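Local coordinates for UPF0345 protein ACIAD0356 (Acinetobacter sp. ADP1, PDB 3HQX), which probably catalyses the reversible phosphorolysis of diverse purine and pyrimidine nucleosides to the free base and ribose 1-phosphate, as a small cupin-fold enzyme, at residues Pro58-Ile64 with Asp104-Glu110; Gly24-His29 with Thr40-Pro46; Pro50-His56 with Asn92-Glu98. Residue numbers count along the deposited sequence, not the author numbering.

Interaction 1 (Pro58-Ile64 with Asp104-Glu110)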
loop_
_atom_site.group_PDB
_atom_site.type_symbol
_atom_site.label_atom_id
_atom_site.label_comp_id
_atom_site.label_asym_id
_atom_site.label_seq_id
_atom_site.Cartn_x
_atom_site.Cartn_y
_atom_site.Cartn_z
ATOM N N PRO A 58 -10.914 18.818 7.240
ATOM C CA PRO A 58 -10.164 18.310 8.400
ATOM C C PRO A 58 -9.928 16.807 8.310
ATOM O O PRO A 58 -10.733 16.107 7.706
ATOM C CB PRO A 58 -11.106 18.582 9.539
ATOM C CG PRO A 58 -11.896 19.715 9.106
ATOM C CD PRO A 58 -12.116 19.560 7.651
ATOM N N GLU A 59 -8.896 16.309 9.009
ATOM C CA GLU A 59 -8.491 14.938 8.918
ATOM C C GLU A 59 -8.113 14.430 10.308
ATOM O O GLU A 59 -7.587 15.181 11.095
ATOM C CB GLU A 59 -7.255 14.808 7.986
ATOM C CG GLU A 59 -7.574 14.933 6.537
ATOM C CD GLU A 59 -6.331 14.846 5.649
ATOM O OE1 GLU A 59 -5.210 14.636 6.178
ATOM O OE2 GLU A 59 -6.476 15.062 4.441
ATOM N N ARG A 60 -8.374 13.155 10.591
ATOM C CA ARG A 60 -7.716 12.489 11.716
ATOM C C ARG A 60 -6.779 11.404 11.188
ATOM O O ARG A 60 -7.194 10.554 10.432
ATOM C CB ARG A 60 -8.714 11.882 12.708
ATOM C CG ARG A 60 -8.085 11.124 13.818
ATOM C CD ARG A 60 -9.095 10.665 14.869
ATOM N NE ARG A 60 -10.084 9.668 14.399
ATOM C CZ ARG A 60 -10.010 8.344 14.573
ATOM N NH1 ARG A 60 -8.945 7.768 15.107
ATOM N NH2 ARG A 60 -11.026 7.555 14.170
HETATM N N MSE A 61 -5.515 11.485 11.586
HETATM C CA MSE A 61 -4.511 10.489 11.242
HETATM C C MSE A 61 -4.363 9.532 12.415
HETATM O O MSE A 61 -4.065 9.949 13.541
HETATM C CB MSE A 61 -3.175 11.169 10.988
HETATM C CG MSE A 61 -3.088 11.842 9.644
HETATM SE SE MSE A 61 -2.861 10.611 8.179
HETATM C CE MSE A 61 -0.965 10.151 8.588
ATOM N N GLU A 62 -4.661 8.264 12.173
ATOM C CA GLU A 62 -4.588 7.229 13.184
ATOM C C GLU A 62 -3.385 6.367 12.856
ATOM O O GLU A 62 -3.294 5.843 11.742
ATOM C CB GLU A 62 -5.874 6.373 13.139
ATOM C CG GLU A 62 -5.846 5.171 14.093
ATOM C CD GLU A 62 -7.029 4.253 13.973
ATOM O OE1 GLU A 62 -7.933 4.487 13.130
ATOM O OE2 GLU A 62 -7.058 3.268 14.754
ATOM N N ILE A 63 -2.506 6.169 13.839
ATOM C CA ILE A 63 -1.361 5.311 13.623
ATOM C C ILE A 63 -1.787 3.886 13.936
ATOM O O ILE A 63 -2.210 3.573 15.046
ATOM C CB ILE A 63 -0.146 5.730 14.476
ATOM C CG1 ILE A 63 0.283 7.214 14.226
ATOM C CG2 ILE A 63 1.054 4.820 14.180
ATOM C CD1 ILE A 63 0.327 7.633 12.740
ATOM N N ILE A 64 -1.590 3.028 12.963
ATOM C CA ILE A 64 -1.893 1.599 13.035
ATOM C C ILE A 64 -0.640 0.779 13.501
ATOM O O ILE A 64 -0.787 -0.185 14.267
ATOM C CB ILE A 64 -2.436 1.057 11.656
ATOM C CG1 ILE A 64 -3.768 1.697 11.257
ATOM C CG2 ILE A 64 -2.520 -0.491 11.679
ATOM C CD1 ILE A 64 -4.858 1.677 12.297
ATOM N N ASP A 104 2.323 2.528 9.387
ATOM C CA ASP A 104 0.997 2.274 8.811
ATOM C C ASP A 104 0.030 3.231 9.446
ATOM O O ASP A 104 0.054 3.445 10.651
ATOM C CB ASP A 104 0.519 0.846 9.133
ATOM C CG ASP A 104 1.358 -0.222 8.420
ATOM O OD1 ASP A 104 0.941 -0.668 7.335
ATOM O OD2 ASP A 104 2.404 -0.638 8.980
ATOM N N TYR A 105 -0.853 3.785 8.632
ATOM C CA TYR A 105 -1.845 4.737 9.121
ATOM C C TYR A 105 -3.200 4.578 8.423
ATOM O O TYR A 105 -3.319 3.983 7.332
ATOM C CB TYR A 105 -1.336 6.186 8.986
ATOM C CG TYR A 105 -1.253 6.633 7.552
ATOM C CD1 TYR A 105 -2.356 7.181 6.916
ATOM C CD2 TYR A 105 -0.091 6.479 6.820
ATOM C CE1 TYR A 105 -2.329 7.533 5.584
ATOM C CE2 TYR A 105 -0.044 6.852 5.472
ATOM C CZ TYR A 105 -1.160 7.357 4.874
ATOM O OH TYR A 105 -1.045 7.706 3.549
ATOM N N VAL A 106 -4.230 5.103 9.109
ATOM C CA VAL A 106 -5.538 5.357 8.471
ATOM C C VAL A 106 -5.800 6.865 8.587
ATOM O O VAL A 106 -5.678 7.468 9.676
ATOM C CB VAL A 106 -6.629 4.585 9.174
ATOM C CG1 VAL A 106 -7.997 4.968 8.582
ATOM C CG2 VAL A 106 -6.429 3.059 8.973
ATOM N N CYS A 107 -6.165 7.466 7.459
ATOM C CA CYS A 107 -6.593 8.834 7.410
ATOM C C CYS A 107 -8.103 8.834 7.340
ATOM O O CYS A 107 -8.704 8.352 6.382
ATOM C CB CYS A 107 -5.969 9.550 6.225
ATOM S SG CYS A 107 -6.308 11.307 6.208
ATOM N N HIS A 108 -8.695 9.450 8.372
ATOM C CA HIS A 108 -10.123 9.596 8.509
ATOM C C HIS A 108 -10.525 10.984 8.046
ATOM O O HIS A 108 -10.030 11.981 8.549
ATOM C CB HIS A 108 -10.523 9.439 9.973
ATOM C CG HIS A 108 -10.240 8.101 10.552
ATOM N ND1 HIS A 108 -9.044 7.778 11.164
ATOM C CD2 HIS A 108 -10.999 6.984 10.594
ATOM C CE1 HIS A 108 -9.102 6.515 11.560
ATOM N NE2 HIS A 108 -10.267 6.018 11.241
ATOM N N LEU A 109 -11.435 11.058 7.082
ATOM C CA LEU A 109 -11.994 12.352 6.655
ATOM C C LEU A 109 -12.962 12.928 7.703
ATOM O O LEU A 109 -13.858 12.248 8.191
ATOM C CB LEU A 109 -12.656 12.241 5.290
ATOM C CG LEU A 109 -11.772 12.276 4.036
ATOM C CD1 LEU A 109 -12.671 12.512 2.814
ATOM C CD2 LEU A 109 -10.709 13.356 4.070
ATOM N N GLU A 110 -12.825 14.174 8.115
ATOM C CA GLU A 110 -13.639 14.710 9.223
ATOM C C GLU A 110 -14.447 15.964 8.892
ATOM O O GLU A 110 -14.778 16.233 7.754
ATOM C CB GLU A 110 -12.770 15.035 10.433
ATOM C CG GLU A 110 -12.033 13.876 11.055
ATOM C CD GLU A 110 -12.917 12.888 11.755
ATOM O OE1 GLU A 110 -14.090 13.193 11.991
ATOM O OE2 GLU A 110 -12.423 11.813 12.096
#
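Strand 104-109 runs antiparallel to strand 59-63 (161° between their directions) inside the six-stranded sheet of the cupin-type fold; 59-63 pairs on its other side with 86-89. At its start D104 O accepts the I64 N hydrogen bond (2.9 Å), while the D104 carboxylate turns to K17 and S18 of the second subunit. Y105 lies beside M61, a selenomethionine: M61 CE sits over the ring face, 4.0 Å from the Y105 centroid, and M61 SE is 4.4 Å away obliquely, a Met-aromatic contact. V106 and E62 form a hydrogen-bonded pair (E62 N to V106 O 2.8 Å), and V106 CG2 meets I64 CG1 at 3.8 Å. C107 CB packs on M61 SE (3.8 Å). H108 pairs likewise with R60 (H108 N to R60 O 2.8 Å), and its ring carries the R60 guanidinium stacked flat, centres 3.8 Å apart and planes at 12°. L109 pairs with E59, and E110 N closes the ladder on P58 O (2.9 Å). The two faces thus differ: Y105, M61, C107 and I63 give a largely apolar one, joined by the E59 carboxylate (E59 OE1 3.5 Å from C107 SG), whereas R60, H108 and E62 give a mainly polar one beside V106, where R60 is held by its stack and by the hydrogen bond of R60 NH1 to S86 OG, with a long salt bridge from R60 NE to E110 OE2 (3.9 Å).

Interaction 2 (Gly24-His29 with Thr40-Pro46)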
loop_
_atom_site.group_PDB
_atom_site.type_symbol
_atom_site.label_atom_id
_atom_site.label_comp_id
_atom_site.label_asym_id
_atom_site.label_seq_id
_atom_site.Cartn_x
_atom_site.Cartn_y
_atom_site.Cartn_z
ATOM N N GLY A 24 7.958 7.632 -3.764
ATOM C CA GLY A 24 7.676 6.313 -3.240
ATOM C C GLY A 24 7.749 6.179 -1.727
ATOM O O GLY A 24 7.778 5.060 -1.181
ATOM N N LEU A 25 7.816 7.299 -1.016
ATOM C CA LEU A 25 7.807 7.207 0.453
ATOM C C LEU A 25 6.425 7.191 1.093
ATOM O O LEU A 25 6.325 6.811 2.261
ATOM C CB LEU A 25 8.594 8.351 1.091
ATOM C CG LEU A 25 10.070 8.313 0.787
ATOM C CD1 LEU A 25 10.689 9.595 1.304
ATOM C CD2 LEU A 25 10.730 7.064 1.398
ATOM N N CYS A 26 5.389 7.561 0.371
ATOM C CA CYS A 26 4.009 7.382 0.879
ATOM C C CYS A 26 3.179 6.657 -0.164
ATOM O O CYS A 26 3.113 7.091 -1.310
ATOM C CB CYS A 26 3.377 8.719 1.205
ATOM S SG CYS A 26 1.722 8.583 1.904
ATOM N N ILE A 27 2.575 5.528 0.231
ATOM C CA ILE A 27 1.778 4.672 -0.652
ATOM C C ILE A 27 0.426 4.371 0.045
ATOM O O ILE A 27 0.409 3.904 1.158
ATOM C CB ILE A 27 2.493 3.355 -0.909
ATOM C CG1 ILE A 27 3.942 3.549 -1.426
ATOM C CG2 ILE A 27 1.656 2.459 -1.874
ATOM C CD1 ILE A 27 5.066 3.602 -0.268
ATOM N N SER A 28 -0.668 4.684 -0.625
ATOM C CA SER A 28 -1.974 4.509 0.008
ATOM C C SER A 28 -3.039 4.036 -0.962
ATOM O O SER A 28 -2.872 4.160 -2.184
ATOM C CB SER A 28 -2.395 5.759 0.730
ATOM O OG SER A 28 -2.690 6.828 -0.146
ATOM N N HIS A 29 -4.119 3.536 -0.409
ATOM C CA HIS A 29 -5.347 3.202 -1.166
ATOM C C HIS A 29 -6.560 3.802 -0.472
ATOM O O HIS A 29 -6.564 4.020 0.751
ATOM C CB HIS A 29 -5.550 1.715 -1.235
ATOM C CG HIS A 29 -4.524 1.000 -2.087
ATOM N ND1 HIS A 29 -3.296 0.653 -1.586
ATOM C CD2 HIS A 29 -4.560 0.537 -3.361
ATOM C CE1 HIS A 29 -2.605 0.017 -2.530
ATOM N NE2 HIS A 29 -3.345 -0.062 -3.621
ATOM N N THR A 40 -8.395 6.673 3.913
ATOM C CA THR A 40 -7.160 6.260 3.205
ATOM C C THR A 40 -6.451 5.289 4.123
ATOM O O THR A 40 -6.329 5.556 5.330
ATOM C CB THR A 40 -6.278 7.491 3.012
ATOM O OG1 THR A 40 -7.028 8.417 2.185
ATOM C CG2 THR A 40 -5.072 7.156 2.275
ATOM N N LEU A 41 -6.031 4.165 3.582
ATOM C CA LEU A 41 -5.168 3.176 4.243
ATOM C C LEU A 41 -3.778 3.287 3.654
ATOM O O LEU A 41 -3.609 3.066 2.478
ATOM C CB LEU A 41 -5.743 1.757 4.052
ATOM C CG LEU A 41 -4.956 0.610 4.663
ATOM C CD1 LEU A 41 -4.690 0.725 6.205
ATOM C CD2 LEU A 41 -5.667 -0.721 4.348
ATOM N N GLY A 42 -2.811 3.683 4.448
ATOM C CA GLY A 42 -1.514 4.024 3.849
ATOM C C GLY A 42 -0.299 3.589 4.646
ATOM O O GLY A 42 -0.426 3.140 5.788
ATOM N N VAL A 43 0.852 3.731 3.977
ATOM C CA VAL A 43 2.150 3.414 4.518
ATOM C C VAL A 43 3.056 4.608 4.209
ATOM O O VAL A 43 3.031 5.159 3.095
ATOM C CB VAL A 43 2.712 2.122 3.900
ATOM C CG1 VAL A 43 4.197 1.921 4.308
ATOM C CG2 VAL A 43 1.814 0.907 4.288
ATOM N N ILE A 44 3.814 4.993 5.204
ATOM C CA ILE A 44 4.937 5.937 5.022
ATOM C C ILE A 44 6.186 5.135 5.346
ATOM O O ILE A 44 6.287 4.501 6.414
ATOM C CB ILE A 44 4.852 7.160 5.934
ATOM C CG1 ILE A 44 3.648 8.006 5.535
ATOM C CG2 ILE A 44 6.155 8.034 5.775
ATOM C CD1 ILE A 44 3.384 9.180 6.411
ATOM N N LEU A 45 7.154 5.188 4.430
ATOM C CA LEU A 45 8.423 4.523 4.603
ATOM C C LEU A 45 9.436 5.473 5.240
ATOM O O LEU A 45 9.219 6.653 5.247
ATOM C CB LEU A 45 8.903 4.073 3.244
ATOM C CG LEU A 45 8.084 3.038 2.497
ATOM C CD1 LEU A 45 8.727 2.785 1.149
ATOM C CD2 LEU A 45 8.026 1.771 3.300
ATOM N N PRO A 46 10.517 4.937 5.788
ATOM C CA PRO A 46 11.477 5.769 6.520
ATOM C C PRO A 46 11.932 6.980 5.716
ATOM O O PRO A 46 12.245 6.882 4.520
ATOM C CB PRO A 46 12.607 4.785 6.840
ATOM C CG PRO A 46 11.940 3.519 6.929
ATOM C CD PRO A 46 10.860 3.525 5.886
HETATM O O HOH W 1 -2.511 0.940 0.935
#
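Five backbone hydrogen bonds tie G24-H29 to T40-P46. Two reciprocal pairs lie within the strands: I27 N to V43 O and V43 N to I27 O, both 2.9 Å, then H29 N to L41 O at 3.0 Å and L41 N to H29 O at 2.9 Å. The fifth, L45 N to L25 O (2.8 Å), lies just beyond the strand ends. A water adds a bridge, 2.7 Å from H29 ND1 and donating to L41 O at 2.8 Å. Strands 26-32 and 38-44 are the arms of a β-hairpin in the six-stranded antiparallel sheet of this cupin fold; L25 and C26, both opposite Y21, form a classic β-bulge toward strand 12-21. Between the hydrogen-bonded pairs, G42 faces S28 with CA atoms only 3.9 Å apart, a spacing that would bring a β-carbon on G42 tight against S28 CB. S28 CB lies 3.7 Å from G42 CA and also touches T40 CG2 at 3.4 Å. On the same face C26 SG packs on I44 CG1 (4.2 Å), and Y105 covers C26 and S28. I27 CD1 reaches L45 CD1 (4.0 Å), and L25 CD2 reaches L45 CB (4.0 Å). The face bearing H29, L41 and V43 packs against the second subunit, H29 on its L41 and L41 on its H29.

Interaction 3 (Pro50-His56 with Asn92-Glu98)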
loop_
_atom_site.group_PDB
_atom_site.type_symbol
_atom_site.label_atom_id
_atom_site.label_comp_id
_atom_site.label_asym_id
_atom_site.label_seq_id
_atom_site.Cartn_x
_atom_site.Cartn_y
_atom_site.Cartn_z
ATOM N N PRO A 50 11.270 15.668 6.685
ATOM C CA PRO A 50 9.818 15.618 6.837
ATOM C C PRO A 50 9.046 15.707 5.542
ATOM O O PRO A 50 9.462 16.444 4.589
ATOM C CB PRO A 50 9.489 16.808 7.734
ATOM C CG PRO A 50 10.772 17.139 8.428
ATOM C CD PRO A 50 11.848 16.811 7.414
ATOM N N LEU A 51 7.947 14.942 5.507
ATOM C CA LEU A 51 7.030 14.956 4.399
ATOM C C LEU A 51 5.837 15.874 4.697
ATOM O O LEU A 51 5.190 15.731 5.741
ATOM C CB LEU A 51 6.558 13.541 4.098
ATOM C CG LEU A 51 7.675 12.513 3.950
ATOM C CD1 LEU A 51 6.928 11.192 3.627
ATOM C CD2 LEU A 51 8.723 12.940 2.849
ATOM N N THR A 52 5.510 16.786 3.774
ATOM C CA THR A 52 4.403 17.747 3.993
ATOM C C THR A 52 3.138 17.272 3.311
ATOM O O THR A 52 3.142 17.040 2.100
ATOM C CB THR A 52 4.725 19.235 3.542
ATOM O OG1 THR A 52 5.894 19.738 4.219
ATOM C CG2 THR A 52 3.598 20.163 3.900
ATOM N N PHE A 53 2.037 17.190 4.076
ATOM C CA PHE A 53 0.713 17.001 3.527
ATOM C C PHE A 53 -0.154 18.174 3.842
ATOM O O PHE A 53 -0.022 18.762 4.938
ATOM C CB PHE A 53 0.066 15.785 4.159
ATOM C CG PHE A 53 0.761 14.504 3.852
ATOM C CD1 PHE A 53 0.419 13.806 2.733
ATOM C CD2 PHE A 53 1.786 14.037 4.658
ATOM C CE1 PHE A 53 1.057 12.612 2.454
ATOM C CE2 PHE A 53 2.402 12.881 4.391
ATOM C CZ PHE A 53 2.036 12.153 3.307
ATOM N N GLU A 54 -1.018 18.531 2.877
ATOM C CA GLU A 54 -1.909 19.692 2.991
ATOM C C GLU A 54 -3.373 19.271 2.994
ATOM O O GLU A 54 -3.796 18.357 2.230
ATOM C CB GLU A 54 -1.598 20.737 1.884
ATOM C CG GLU A 54 -0.144 21.191 1.954
ATOM C CD GLU A 54 0.215 22.295 0.975
ATOM O OE1 GLU A 54 -0.718 22.853 0.385
ATOM O OE2 GLU A 54 1.441 22.577 0.801
ATOM N N THR A 55 -4.165 19.870 3.872
ATOM C CA THR A 55 -5.551 19.452 4.009
ATOM C C THR A 55 -6.508 20.480 3.450
ATOM O O THR A 55 -6.255 21.660 3.569
ATOM C CB THR A 55 -5.890 19.261 5.498
ATOM O OG1 THR A 55 -5.635 20.493 6.208
ATOM C CG2 THR A 55 -5.056 18.160 6.059
ATOM N N HIS A 56 -7.584 20.018 2.811
ATOM C CA HIS A 56 -8.739 20.857 2.515
ATOM C C HIS A 56 -9.736 20.620 3.651
ATOM O O HIS A 56 -9.858 21.453 4.531
ATOM C CB HIS A 56 -9.264 20.533 1.135
ATOM C CG HIS A 56 -8.326 20.937 0.045
ATOM N ND1 HIS A 56 -8.631 20.796 -1.290
ATOM C CD2 HIS A 56 -7.107 21.532 0.093
ATOM C CE1 HIS A 56 -7.630 21.264 -2.019
ATOM N NE2 HIS A 56 -6.679 21.686 -1.201
ATOM N N ASN A 92 -7.956 23.162 5.687
ATOM C CA ASN A 92 -7.139 24.244 5.137
ATOM C C ASN A 92 -5.819 24.440 5.854
ATOM O O ASN A 92 -5.397 25.542 6.089
ATOM C CB ASN A 92 -7.921 25.547 5.111
ATOM C CG ASN A 92 -9.173 25.456 4.291
ATOM O OD1 ASN A 92 -9.222 24.765 3.262
ATOM N ND2 ASN A 92 -10.200 26.185 4.721
ATOM N N SER A 93 -5.167 23.352 6.214
ATOM C CA SER A 93 -3.941 23.430 6.968
ATOM C C SER A 93 -2.962 22.405 6.391
ATOM O O SER A 93 -3.056 22.068 5.190
ATOM C CB SER A 93 -4.255 23.178 8.452
ATOM O OG SER A 93 -3.148 23.462 9.284
ATOM N N LEU A 94 -2.024 21.963 7.224
ATOM C CA LEU A 94 -0.961 21.046 6.827
ATOM C C LEU A 94 -0.323 20.368 8.031
ATOM O O LEU A 94 -0.504 20.781 9.191
ATOM C CB LEU A 94 0.150 21.763 6.041
ATOM C CG LEU A 94 1.085 22.788 6.699
ATOM C CD1 LEU A 94 2.058 22.172 7.560
ATOM C CD2 LEU A 94 1.854 23.562 5.630
ATOM N N PHE A 95 0.432 19.327 7.732
ATOM C CA PHE A 95 1.273 18.668 8.713
ATOM C C PHE A 95 2.527 18.144 8.041
ATOM O O PHE A 95 2.511 17.899 6.845
ATOM C CB PHE A 95 0.493 17.589 9.504
ATOM C CG PHE A 95 0.094 16.361 8.720
ATOM C CD1 PHE A 95 0.897 15.252 8.741
ATOM C CD2 PHE A 95 -1.074 16.296 8.025
ATOM C CE1 PHE A 95 0.539 14.090 8.121
ATOM C CE2 PHE A 95 -1.444 15.108 7.395
ATOM C CZ PHE A 95 -0.616 14.025 7.436
ATOM N N LYS A 96 3.597 18.002 8.821
ATOM C CA LYS A 96 4.892 17.546 8.346
ATOM C C LYS A 96 5.292 16.380 9.207
ATOM O O LYS A 96 5.326 16.519 10.426
ATOM C CB LYS A 96 5.936 18.650 8.452
ATOM C CG LYS A 96 5.540 19.961 7.741
ATOM C CD LYS A 96 6.687 20.972 7.722
ATOM C CE LYS A 96 6.353 22.104 6.815
ATOM N NZ LYS A 96 4.967 22.568 7.103
ATOM N N ILE A 97 5.530 15.236 8.573
ATOM C CA ILE A 97 5.652 13.980 9.254
ATOM C C ILE A 97 6.985 13.313 8.914
ATOM O O ILE A 97 7.459 13.354 7.755
ATOM C CB ILE A 97 4.439 13.072 8.941
ATOM C CG1 ILE A 97 4.472 11.762 9.761
ATOM C CG2 ILE A 97 4.360 12.757 7.434
ATOM C CD1 ILE A 97 3.070 11.059 9.872
ATOM N N GLU A 98 7.601 12.733 9.932
ATOM C CA GLU A 98 8.842 11.958 9.758
ATOM C C GLU A 98 8.711 10.616 10.482
ATOM O O GLU A 98 8.024 10.505 11.500
ATOM C CB GLU A 98 10.096 12.760 10.188
ATOM C CG GLU A 98 9.882 13.642 11.337
ATOM C CD GLU A 98 11.072 14.542 11.658
ATOM O OE1 GLU A 98 11.482 15.358 10.825
ATOM O OE2 GLU A 98 11.583 14.423 12.759
HETATM O O HOH W 2 -4.307 23.475 2.765
#
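P50 CB lies 4.1 Å from K96 CB. L51 and I97 form the first hydrogen-bonded pair (L51 N to I97 O 2.8 Å, I97 N to L51 O 2.9 Å). T52 OG1, on the other face, is 3.5 Å from K96 CE. F53 pairs with F95 through two 2.9 Å bonds, F53 N to F95 O and F95 N to F53 O. F53 CB sits over the F95 ring, 4.0 Å from its centroid; the rings themselves are slid apart and barely overlap, while F53 CE2 meets I97 CG2 at 3.6 Å. T55 N bonds S93 O (2.8 Å), and T55 OG1 accepts from S93 N (2.9 Å) and is also hydrogen-bonded to P90 O. N92 N donates to H56 O (2.8 Å). Strand 51-54 is the outermost strand, within this chain, of the four-stranded antiparallel sheet, next to 94-98; L51, F53, F95 and I97 share the face turned to the other sheet, L51 and I97 on I44 and F95 against F87, as in the two-sheet β-barrel of cupins.

How the interactions relate
All three contacts are antiparallel strand pairings, but they serve different parts of the fold. Interactions 1 and 2 lie in the six-stranded sheet and are joined through neighbouring strands 38-44 and 103-109, where C107 N with T40 O and Y105 O with G42 N are probable hydrogen bonds. Interaction 3 belongs to the four-stranded sheet and meets them through side chains: I44 packs on I97 and L51, C26 on F53, M61 on F95. Interaction 2 is the most buried and its contacts are mainly backbone and apolar; interaction 1, partly buried, carries the charged network. Both reach the second subunit, whereas interaction 3, with more exposed residues, does not.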